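Local coordinates for protein putative diacylglycerol kinase (Bacillus anthracis, PDB 4WRR) that probably phosphorylates diacylglycerol with ATP to give phosphatidic acid, as a magnesium-binding lipid kinase of the diacylglycerol kinase family, at residues A[99-104]-A[199-204]; A[122-127]-A[216-221]; A[134-139]-A[270-275]; A[221-226]-A[254-259]. One frame throughout, in Å; residues are numbered along the deposited sequence.

Interaction 1: residues A[99-104]-A[199-204]; sequences NDFSRT and VGNGEY
Arg103 on the short helix 100-104 lays the start of its side chain across the Tyr204 ring. Its CB sits over the centre of one ring face, 3.6 Å from the centroid and 14° off the ring normal, a CH-pi contact. CG continues from there with the chain extended to NE, and CD passes near the rim at Tyr204 CD2 (3.8 Å). The guanidinium then leaves the tyrosine, and NE turns back to the carbonyl of Cys98. One helix position on, Thr104 supplies the polar half of the contact. With its hydroxyl anti to the carbonyl carbon (chi1 -67°), OG1 accepts a bent hydrogen bond from Glu203 N at 2.9 Å. The same hydroxyl donates to a water that in turn donates to Tyr204 O, so the 203-204 backbone is held both directly and through a water. Asp100 lies against Tyr204 through CB, 3.5 Å from Tyr204 O, while its carboxylate accepts from the amides of Gly206 and Gly207 in the chain just beyond. Helix 100-104, in the catalytic-domain region, is thus set against the chain leaving strand 196-200 of the C-terminal sandwich-like domain, with Phe101 reaching Met293 on strand 282-294.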
# COMPACT_ATOMS: atom_id res chain seq x y z
N ASN A 99 3.63 -17.76 -27.74
CA ASN A 99 3.31 -18.17 -26.37
C ASN A 99 3.97 -19.47 -25.92
O ASN A 99 3.29 -20.38 -25.41
CB ASN A 99 1.81 -18.29 -26.20
CG ASN A 99 1.05 -17.12 -26.84
OD1 ASN A 99 1.21 -15.97 -26.44
ND2 ASN A 99 0.25 -17.42 -27.84
N ASP A 100 5.27 -19.58 -26.15
CA ASP A 100 5.96 -20.85 -25.94
C ASP A 100 5.80 -21.39 -24.53
O ASP A 100 5.39 -22.52 -24.35
CB ASP A 100 7.45 -20.72 -26.30
CG ASP A 100 7.70 -20.90 -27.78
OD1 ASP A 100 6.94 -21.67 -28.42
OD2 ASP A 100 8.66 -20.32 -28.32
N PHE A 101 6.08 -20.58 -23.51
CA PHE A 101 6.03 -21.12 -22.18
C PHE A 101 4.61 -21.54 -21.78
O PHE A 101 4.45 -22.53 -21.06
CB PHE A 101 6.72 -20.28 -21.12
CG PHE A 101 7.33 -21.13 -20.03
CD1 PHE A 101 8.49 -21.85 -20.28
CD2 PHE A 101 6.68 -21.32 -18.83
CE1 PHE A 101 9.01 -22.71 -19.34
CE2 PHE A 101 7.21 -22.15 -17.86
CZ PHE A 101 8.37 -22.87 -18.13
N SER A 102 3.59 -20.83 -22.24
CA SER A 102 2.25 -21.25 -21.92
C SER A 102 2.00 -22.68 -22.43
O SER A 102 1.34 -23.48 -21.77
CB SER A 102 1.21 -20.25 -22.46
OG SER A 102 1.04 -20.36 -23.86
N ARG A 103 2.53 -22.98 -23.61
CA ARG A 103 2.38 -24.33 -24.16
C ARG A 103 3.15 -25.33 -23.34
O ARG A 103 2.68 -26.43 -23.05
CB ARG A 103 2.84 -24.37 -25.61
CG ARG A 103 1.99 -23.49 -26.53
CD ARG A 103 2.65 -23.45 -27.88
NE ARG A 103 2.16 -22.43 -28.78
CZ ARG A 103 1.15 -22.58 -29.62
NH1 ARG A 103 0.82 -21.56 -30.40
NH2 ARG A 103 0.44 -23.69 -29.67
N THR A 104 4.33 -24.94 -22.88
CA THR A 104 5.06 -25.78 -21.95
C THR A 104 4.17 -26.13 -20.74
O THR A 104 4.20 -27.26 -20.26
CB THR A 104 6.37 -25.10 -21.53
OG1 THR A 104 7.24 -25.03 -22.68
CG2 THR A 104 7.06 -25.84 -20.39
N VAL A 199 20.85 -23.44 -25.67
CA VAL A 199 20.60 -24.01 -24.36
C VAL A 199 19.12 -23.88 -24.10
O VAL A 199 18.59 -22.77 -24.08
CB VAL A 199 21.39 -23.27 -23.27
CG1 VAL A 199 21.11 -23.85 -21.91
CG2 VAL A 199 22.87 -23.37 -23.58
N GLY A 200 18.45 -25.01 -23.93
CA GLY A 200 17.00 -25.04 -23.82
C GLY A 200 16.50 -25.42 -22.43
O GLY A 200 17.06 -26.32 -21.76
N ASN A 201 15.45 -24.72 -22.02
CA ASN A 201 14.68 -24.98 -20.81
C ASN A 201 13.18 -25.19 -21.08
O ASN A 201 12.52 -25.94 -20.37
CB ASN A 201 14.84 -23.80 -19.87
CG ASN A 201 14.31 -24.10 -18.48
OD1 ASN A 201 14.80 -25.03 -17.83
ND2 ASN A 201 13.28 -23.35 -18.05
N GLY A 202 12.64 -24.56 -22.13
CA GLY A 202 11.23 -24.74 -22.52
C GLY A 202 10.93 -26.00 -23.29
O GLY A 202 11.81 -26.51 -24.01
N GLU A 203 9.73 -26.53 -23.12
CA GLU A 203 9.30 -27.73 -23.82
C GLU A 203 8.75 -27.41 -25.21
O GLU A 203 8.56 -28.31 -26.02
CB GLU A 203 8.33 -28.55 -22.94
CG GLU A 203 8.99 -28.98 -21.60
CD GLU A 203 8.08 -29.64 -20.59
OE1 GLU A 203 8.40 -29.59 -19.36
OE2 GLU A 203 7.06 -30.24 -20.97
N TYR A 204 8.52 -26.11 -25.50
CA TYR A 204 8.07 -25.65 -26.82
C TYR A 204 8.95 -24.52 -27.21
O TYR A 204 9.29 -23.67 -26.40
CB TYR A 204 6.63 -25.19 -26.79
CG TYR A 204 5.61 -26.30 -26.76
CD1 TYR A 204 5.42 -27.04 -25.63
CD2 TYR A 204 4.83 -26.58 -27.87
CE1 TYR A 204 4.48 -28.06 -25.59
CE2 TYR A 204 3.86 -27.58 -27.85
CZ TYR A 204 3.70 -28.33 -26.69
OH TYR A 204 2.76 -29.33 -26.62
O HOH W 1 8.72 -23.28 -23.73

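Interaction 2: residues A[122-127]-A[216-221]; sequences HVKPVD and KCDDGT. With MG (magnesium ion), chain E.
With CG anti to the carbonyl carbon (chi1 -55°), Asp127 turns its carboxylate into the loop 216-221, and Asp219, with CG between its backbone N and carbonyl carbon (chi1 68°), puts OD1 on the magnesium held there. This loop is the magnesium site, joined here to strand 123-131 of the six-stranded antiparallel sheet. Lys216 O, Asp219 OD1 and Thr221 O bind the metal together with three waters, giving six oxygen ligands. Asp127 is a second-shell residue: one of those waters donates to its OD2 at 2.7 Å. Gly220 N also donates to Asp127 OD2, on the syn side at 2.8 Å, while Gly289 N holds the other carboxylate oxygen. Asp127 therefore fixes both a metal-bound water and the turn at Gly220, whose positive phi suits glycine. The backbone adds a bond from Asp127 N to Cys217 O, 2.9 Å long. The magnesium and these N-H donors would probably ease the closeness of the Asp127 and Asp219 carboxylates, whose OD2 and OD1 atoms are 4.3 Å apart. At the other end of the contact, Lys124 stretches out and crosses Asp218 at about a right angle. Beside this bridge Cys217 SG packs on Val126 CG2 at 4.1 Å. The salt bridge itself runs 3.0 Å from Lys124 NZ to Asp218 OD2, which the ammonium meets from above the carboxylate plane, 53° out of it.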
# COMPACT_ATOMS: atom_id res chain seq x y z
N HIS A 122 -3.99 -25.16 -10.12
CA HIS A 122 -2.97 -26.21 -10.20
C HIS A 122 -1.62 -25.61 -10.43
O HIS A 122 -1.43 -24.87 -11.38
CB HIS A 122 -3.27 -27.15 -11.33
CG HIS A 122 -4.60 -27.80 -11.21
ND1 HIS A 122 -4.95 -28.59 -10.13
CD2 HIS A 122 -5.66 -27.82 -12.05
CE1 HIS A 122 -6.19 -29.02 -10.28
NE2 HIS A 122 -6.63 -28.60 -11.46
N VAL A 123 -0.70 -25.92 -9.54
CA VAL A 123 0.58 -25.24 -9.49
C VAL A 123 1.70 -26.30 -9.55
O VAL A 123 1.60 -27.33 -8.94
CB VAL A 123 0.63 -24.42 -8.17
CG1 VAL A 123 2.04 -24.09 -7.76
CG2 VAL A 123 -0.18 -23.14 -8.31
N LYS A 124 2.78 -25.98 -10.24
CA LYS A 124 3.99 -26.76 -10.14
C LYS A 124 5.23 -25.90 -10.17
O LYS A 124 5.20 -24.81 -10.71
CB LYS A 124 4.07 -27.78 -11.27
CG LYS A 124 4.36 -27.19 -12.65
CD LYS A 124 4.45 -28.37 -13.63
CE LYS A 124 5.26 -28.13 -14.87
NZ LYS A 124 5.66 -29.44 -15.45
N PRO A 125 6.34 -26.42 -9.62
CA PRO A 125 7.62 -25.74 -9.63
C PRO A 125 8.18 -25.74 -11.00
O PRO A 125 8.04 -26.71 -11.74
CB PRO A 125 8.50 -26.60 -8.73
CG PRO A 125 7.58 -27.36 -7.88
CD PRO A 125 6.36 -27.58 -8.73
N VAL A 126 8.87 -24.67 -11.34
CA VAL A 126 9.47 -24.56 -12.65
C VAL A 126 10.90 -24.07 -12.50
O VAL A 126 11.13 -23.12 -11.76
CB VAL A 126 8.61 -23.62 -13.49
CG1 VAL A 126 9.34 -23.08 -14.68
CG2 VAL A 126 7.37 -24.39 -13.96
N ASP A 127 11.83 -24.68 -13.22
CA ASP A 127 13.21 -24.22 -13.23
C ASP A 127 13.35 -22.95 -14.05
O ASP A 127 12.65 -22.76 -15.06
CB ASP A 127 14.16 -25.26 -13.83
CG ASP A 127 14.07 -26.63 -13.16
OD1 ASP A 127 13.67 -26.71 -11.96
OD2 ASP A 127 14.43 -27.62 -13.83
N LYS A 216 12.68 -30.78 -20.47
CA LYS A 216 11.68 -30.62 -19.45
C LYS A 216 12.05 -29.37 -18.68
O LYS A 216 13.23 -29.15 -18.40
CB LYS A 216 11.65 -31.81 -18.49
CG LYS A 216 11.29 -33.13 -19.15
CD LYS A 216 9.81 -33.16 -19.54
CE LYS A 216 9.48 -34.32 -20.50
NZ LYS A 216 8.03 -34.65 -20.57
N CYS A 217 11.05 -28.55 -18.35
CA CYS A 217 11.29 -27.29 -17.64
C CYS A 217 11.50 -27.48 -16.11
O CYS A 217 11.71 -26.52 -15.43
CB CYS A 217 10.13 -26.30 -17.87
SG CYS A 217 8.60 -26.83 -17.04
N ASP A 218 11.40 -28.70 -15.60
CA ASP A 218 11.47 -28.94 -14.14
C ASP A 218 12.33 -30.16 -13.74
O ASP A 218 12.12 -30.74 -12.68
CB ASP A 218 10.05 -29.12 -13.60
CG ASP A 218 9.25 -30.18 -14.36
OD1 ASP A 218 9.76 -30.76 -15.36
OD2 ASP A 218 8.07 -30.40 -13.96
N ASP A 219 13.23 -30.60 -14.61
CA ASP A 219 14.05 -31.77 -14.30
C ASP A 219 15.41 -31.43 -13.71
O ASP A 219 16.22 -32.32 -13.52
CB ASP A 219 14.21 -32.68 -15.52
CG ASP A 219 15.03 -32.05 -16.62
OD1 ASP A 219 15.35 -30.83 -16.54
OD2 ASP A 219 15.31 -32.76 -17.60
N GLY A 220 15.67 -30.15 -13.42
CA GLY A 220 16.88 -29.73 -12.72
C GLY A 220 18.14 -29.69 -13.56
O GLY A 220 19.19 -29.47 -13.01
N THR A 221 18.06 -29.92 -14.88
CA THR A 221 19.18 -29.73 -15.79
C THR A 221 18.77 -28.99 -17.05
O THR A 221 17.58 -28.94 -17.39
CB THR A 221 19.81 -31.07 -16.29
OG1 THR A 221 18.81 -31.88 -16.97
CG2 THR A 221 20.35 -31.84 -15.19
MG MG E . 15.46 -29.06 -18.10
O HOH W 2 7.76 -31.14 -17.12
O HOH W 3 15.11 -27.58 -16.46
O HOH W 4 15.52 -31.03 -19.54
O HOH W 5 16.39 -28.26 -19.94

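Interaction 3: residues A[134-139]-A[270-275]; sequences QHFLNF and VDTDGE
Asp273 faces the turn made by Leu137, Asn138 and Phe139, and its carboxylate gathers three successive backbone N-H groups. Hydrogen bonds of this kind dominate the contact. Leu137 N gives Asp273 OD2 the shortest, 2.7 Å and nearly straight at 165°. Phe139 N reaches Asp273 OD1 at 3.1 Å, almost along the C-O bond direction. Between them Asn138 N is shared, donating to OD1 of Asp273 at 3.1 Å and to its OD2 at 3.2 Å, both on the syn side. Each carboxylate oxygen thus accepts two bonds, which fixes the rotation of this buried group. A side-chain bond of the opposite sense links the same two segments: with the hydroxyl of Thr272 anti to its own backbone nitrogen (chi1 -176°), OG1 donates to Phe139 O at 2.9 Å, nearly in line with the carbonyl.

Packing closes the rest. Thr272 CA lies over one face of the Phe139 ring, 4.2 Å from the centroid and toward the rim, a CH-pi contact. Phe136 brings its CB to Thr272 OG1 at 3.3 Å, while its ring leads elsewhere. Phe75 of helix 71-81 touches both Thr272 and Asp273.

The arrangement is that of an aspartate gripping a run of main-chain amides at a strand-to-strand turn. Here it pins the link between strands 134-136 and 139-142, where the chain passes from one antiparallel sheet to the other, beside the short, weakly bonded strand 271-272.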
# COMPACT_ATOMS: atom_id res chain seq x y z
N GLN A 134 21.16 -12.74 -16.52
CA GLN A 134 19.97 -12.56 -17.31
C GLN A 134 19.16 -13.87 -17.21
O GLN A 134 19.64 -14.93 -17.65
CB GLN A 134 20.42 -12.34 -18.75
CG GLN A 134 19.32 -12.21 -19.78
CD GLN A 134 18.27 -11.21 -19.38
OE1 GLN A 134 17.23 -11.59 -18.87
NE2 GLN A 134 18.55 -9.93 -19.57
N HIS A 135 17.97 -13.82 -16.64
CA HIS A 135 17.11 -15.02 -16.56
C HIS A 135 16.33 -15.38 -17.81
O HIS A 135 15.98 -14.51 -18.62
CB HIS A 135 16.14 -14.88 -15.42
CG HIS A 135 16.81 -14.68 -14.09
ND1 HIS A 135 17.13 -13.43 -13.61
CD2 HIS A 135 17.20 -15.56 -13.15
CE1 HIS A 135 17.71 -13.55 -12.44
NE2 HIS A 135 17.75 -14.83 -12.13
N PHE A 136 16.09 -16.67 -18.01
CA PHE A 136 15.19 -17.08 -19.08
C PHE A 136 14.46 -18.36 -18.76
O PHE A 136 14.87 -19.12 -17.89
CB PHE A 136 15.90 -17.20 -20.41
CG PHE A 136 16.96 -18.27 -20.46
CD1 PHE A 136 18.24 -18.01 -20.06
CD2 PHE A 136 16.66 -19.53 -20.94
CE1 PHE A 136 19.22 -19.02 -20.11
CE2 PHE A 136 17.63 -20.52 -21.02
CZ PHE A 136 18.91 -20.26 -20.61
N LEU A 137 13.34 -18.53 -19.44
CA LEU A 137 12.46 -19.69 -19.28
C LEU A 137 12.48 -20.63 -20.47
O LEU A 137 12.33 -21.84 -20.30
CB LEU A 137 10.99 -19.25 -19.10
CG LEU A 137 10.62 -18.66 -17.76
CD1 LEU A 137 9.17 -18.23 -17.79
CD2 LEU A 137 10.86 -19.67 -16.65
N ASN A 138 12.63 -20.08 -21.67
CA ASN A 138 12.57 -20.90 -22.89
C ASN A 138 13.95 -21.32 -23.39
O ASN A 138 14.24 -22.50 -23.41
CB ASN A 138 11.82 -20.16 -24.00
CG ASN A 138 10.38 -19.92 -23.66
OD1 ASN A 138 9.69 -20.82 -23.16
ND2 ASN A 138 9.89 -18.70 -23.91
N PHE A 139 14.77 -20.36 -23.81
CA PHE A 139 16.05 -20.69 -24.42
C PHE A 139 17.06 -19.59 -24.42
O PHE A 139 16.72 -18.41 -24.28
CB PHE A 139 15.82 -21.10 -25.90
CG PHE A 139 15.56 -19.93 -26.82
CD1 PHE A 139 14.28 -19.42 -26.95
CD2 PHE A 139 16.60 -19.32 -27.53
CE1 PHE A 139 14.04 -18.33 -27.77
CE2 PHE A 139 16.36 -18.24 -28.34
CZ PHE A 139 15.07 -17.74 -28.47
N VAL A 270 23.47 -12.68 -28.37
CA VAL A 270 22.68 -13.82 -27.94
C VAL A 270 21.19 -13.52 -28.07
O VAL A 270 20.76 -12.40 -27.80
CB VAL A 270 23.01 -14.20 -26.48
CG1 VAL A 270 22.10 -15.31 -25.97
CG2 VAL A 270 24.46 -14.64 -26.37
N ASP A 271 20.43 -14.52 -28.50
CA ASP A 271 19.00 -14.43 -28.54
C ASP A 271 18.43 -15.24 -27.40
O ASP A 271 18.97 -16.29 -27.03
CB ASP A 271 18.45 -14.91 -29.87
CG ASP A 271 18.70 -13.89 -31.03
OD1 ASP A 271 19.53 -12.96 -30.91
OD2 ASP A 271 18.04 -13.98 -32.06
N THR A 272 17.36 -14.73 -26.81
CA THR A 272 16.67 -15.39 -25.71
C THR A 272 15.16 -15.13 -25.76
O THR A 272 14.63 -14.73 -26.80
CB THR A 272 17.30 -15.01 -24.36
OG1 THR A 272 16.67 -15.73 -23.30
CG2 THR A 272 17.19 -13.52 -24.11
N ASP A 273 14.46 -15.37 -24.66
CA ASP A 273 12.99 -15.31 -24.68
C ASP A 273 12.40 -14.03 -25.26
O ASP A 273 11.31 -14.07 -25.80
CB ASP A 273 12.43 -15.45 -23.27
CG ASP A 273 12.82 -16.73 -22.58
OD1 ASP A 273 13.61 -17.54 -23.13
OD2 ASP A 273 12.36 -16.92 -21.44
N GLY A 274 13.09 -12.91 -25.10
CA GLY A 274 12.68 -11.63 -25.67
C GLY A 274 13.85 -10.65 -25.76
O GLY A 274 15.01 -11.06 -25.65
N GLU A 275 13.55 -9.35 -25.90
CA GLU A 275 14.59 -8.33 -26.12
C GLU A 275 15.61 -8.33 -24.99
O GLU A 275 15.25 -8.36 -23.82
CB GLU A 275 14.00 -6.92 -26.29

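Interaction 4: residues A[221-226]-A[254-259]; sequences TLDIFV and HVKAKS. With MG (magnesium ion), chain E.
The magnesium site borders an antiparallel strand pair of the sandwich-like C-terminal domain, where strand 222-228 lies beside strand 252-257. Thr221, just ahead of the first strand, binds the metal through its carbonyl, and Asp223 is joined to the same site through water. Asp223 OD1 accepts from two metal-bound waters, making this residue second-shell. Its OD2 is gripped on both lone pairs: Lys256 NZ comes to the syn side at 2.6 Å, forming a salt bridge, and His254 NE2 donates to the anti side at 2.7 Å. The imidazole and carboxylate planes are only 28° apart, and OD2 lies near the ring plane. His254 CG stands anti to the backbone N (chi1 173°), carrying the ring alongside the neighbouring strand to the aspartate, while Asp246 takes its ND1. Lys256 bends at its last torsion (40°) to bring NZ round, and NZ also donates to Asn214 O. The ammonium and the imidazole N-H would be expected to stabilise a negative Asp223. On the other face, Ile224 CD1 packs against Val255 CG1 at 4.0 Å and Ala257 CB at 4.2 Å, with Tyr185 behind. Reciprocal backbone bonds join the hydrogen-bonded pairs Leu222 with Ala257 and Ile224 with Val255. In the latter, Ile224 N reaches Val255 O at 2.8 Å and Val255 N returns to Ile224 O at 3.0 Å.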
# COMPACT_ATOMS: atom_id res chain seq x y z
N THR A 221 18.06 -29.92 -14.88
CA THR A 221 19.18 -29.73 -15.79
C THR A 221 18.77 -28.99 -17.05
O THR A 221 17.58 -28.94 -17.39
CB THR A 221 19.81 -31.07 -16.29
OG1 THR A 221 18.81 -31.88 -16.97
CG2 THR A 221 20.35 -31.84 -15.19
N LEU A 222 19.74 -28.39 -17.71
CA LEU A 222 19.54 -27.71 -18.96
C LEU A 222 20.05 -28.58 -20.10
O LEU A 222 20.80 -29.50 -19.87
CB LEU A 222 20.30 -26.41 -18.96
CG LEU A 222 19.68 -25.33 -18.09
CD1 LEU A 222 20.69 -24.22 -17.91
CD2 LEU A 222 18.40 -24.78 -18.72
N ASP A 223 19.60 -28.28 -21.31
CA ASP A 223 19.92 -29.07 -22.49
C ASP A 223 20.74 -28.24 -23.45
O ASP A 223 20.30 -27.19 -23.87
CB ASP A 223 18.64 -29.54 -23.19
CG ASP A 223 18.02 -30.73 -22.53
OD1 ASP A 223 17.40 -30.58 -21.45
OD2 ASP A 223 18.17 -31.87 -23.07
N ILE A 224 21.96 -28.70 -23.73
CA ILE A 224 22.84 -28.06 -24.70
C ILE A 224 22.64 -28.77 -26.05
O ILE A 224 22.66 -29.98 -26.11
CB ILE A 224 24.31 -28.21 -24.29
CG1 ILE A 224 24.56 -27.61 -22.89
CG2 ILE A 224 25.21 -27.53 -25.31
CD1 ILE A 224 25.90 -27.97 -22.31
N PHE A 225 22.53 -28.00 -27.13
CA PHE A 225 22.25 -28.53 -28.44
C PHE A 225 23.05 -27.74 -29.44
O PHE A 225 22.86 -26.53 -29.58
CB PHE A 225 20.76 -28.39 -28.72
CG PHE A 225 20.30 -28.97 -30.04
CD1 PHE A 225 19.84 -30.28 -30.12
CD2 PHE A 225 20.27 -28.20 -31.18
CE1 PHE A 225 19.40 -30.82 -31.33
CE2 PHE A 225 19.80 -28.71 -32.38
CZ PHE A 225 19.39 -30.03 -32.46
N VAL A 226 23.97 -28.42 -30.15
CA VAL A 226 24.88 -27.76 -31.07
C VAL A 226 24.81 -28.40 -32.42
O VAL A 226 24.95 -29.63 -32.55
CB VAL A 226 26.33 -27.86 -30.58
CG1 VAL A 226 27.29 -27.19 -31.56
CG2 VAL A 226 26.46 -27.23 -29.21
N HIS A 254 24.27 -33.02 -28.34
CA HIS A 254 23.22 -32.74 -27.40
C HIS A 254 23.52 -33.42 -26.09
O HIS A 254 23.65 -34.64 -26.03
CB HIS A 254 21.88 -33.26 -27.94
CG HIS A 254 20.77 -33.15 -26.95
ND1 HIS A 254 19.78 -34.10 -26.85
CD2 HIS A 254 20.48 -32.21 -26.03
CE1 HIS A 254 18.95 -33.76 -25.89
NE2 HIS A 254 19.36 -32.62 -25.37
N VAL A 255 23.59 -32.64 -25.02
CA VAL A 255 23.87 -33.18 -23.71
C VAL A 255 23.15 -32.37 -22.65
O VAL A 255 22.87 -31.18 -22.83
CB VAL A 255 25.41 -33.23 -23.46
CG1 VAL A 255 25.96 -31.84 -23.22
CG2 VAL A 255 25.72 -34.15 -22.29
N LYS A 256 22.85 -33.03 -21.55
CA LYS A 256 22.25 -32.38 -20.38
C LYS A 256 23.34 -31.97 -19.37
O LYS A 256 24.25 -32.74 -19.10
CB LYS A 256 21.22 -33.32 -19.73
CG LYS A 256 19.90 -33.39 -20.53
CD LYS A 256 18.91 -34.32 -19.82
CE LYS A 256 17.44 -34.07 -20.16
NZ LYS A 256 17.17 -33.77 -21.60
N ALA A 257 23.24 -30.75 -18.83
CA ALA A 257 24.17 -30.26 -17.83
C ALA A 257 23.56 -29.12 -16.97
O ALA A 257 22.67 -28.43 -17.41
CB ALA A 257 25.41 -29.76 -18.53
N LYS A 258 24.10 -28.92 -15.77
CA LYS A 258 23.62 -27.89 -14.83
C LYS A 258 24.40 -26.57 -14.83
O LYS A 258 23.81 -25.52 -14.57
CB LYS A 258 23.66 -28.44 -13.41
CG LYS A 258 23.07 -29.84 -13.30
CD LYS A 258 22.72 -30.21 -11.86
CE LYS A 258 22.21 -31.64 -11.81
NZ LYS A 258 21.51 -31.90 -10.53
N SER A 259 25.71 -26.62 -15.06
CA SER A 259 26.58 -25.44 -15.01
C SER A 259 27.33 -25.37 -16.31
O SER A 259 28.08 -26.29 -16.63
CB SER A 259 27.61 -25.55 -13.86
OG SER A 259 27.35 -24.62 -12.82
MG MG E . 15.46 -29.06 -18.10
O HOH W 4 15.52 -31.03 -19.54
O HOH W 5 16.39 -28.26 -19.94
O HOH W 3 15.11 -27.58 -16.46

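Overall arrangement
From the N terminus, the first halves of interactions 1, 2 and 3 come in order, on helix 100-104, strand 123-131 and the turn after strand 134-136; their partners follow in the same order, at 199-204, 216-221 and 270-275. The three loops therefore cross one another. Interaction 4 opens at Thr221, where interaction 2 closes, and shuts at 254-259, within the span of interaction 3. Interactions 2 and 4 share the magnesium and its three waters. Asn201 ties interaction 1 to interactions 2 and 3 through Asp127 O and Leu137 O, and Gly200 N bonds Asp223 O of interaction 4. Together they join the catalytic-domain region to both antiparallel sheets.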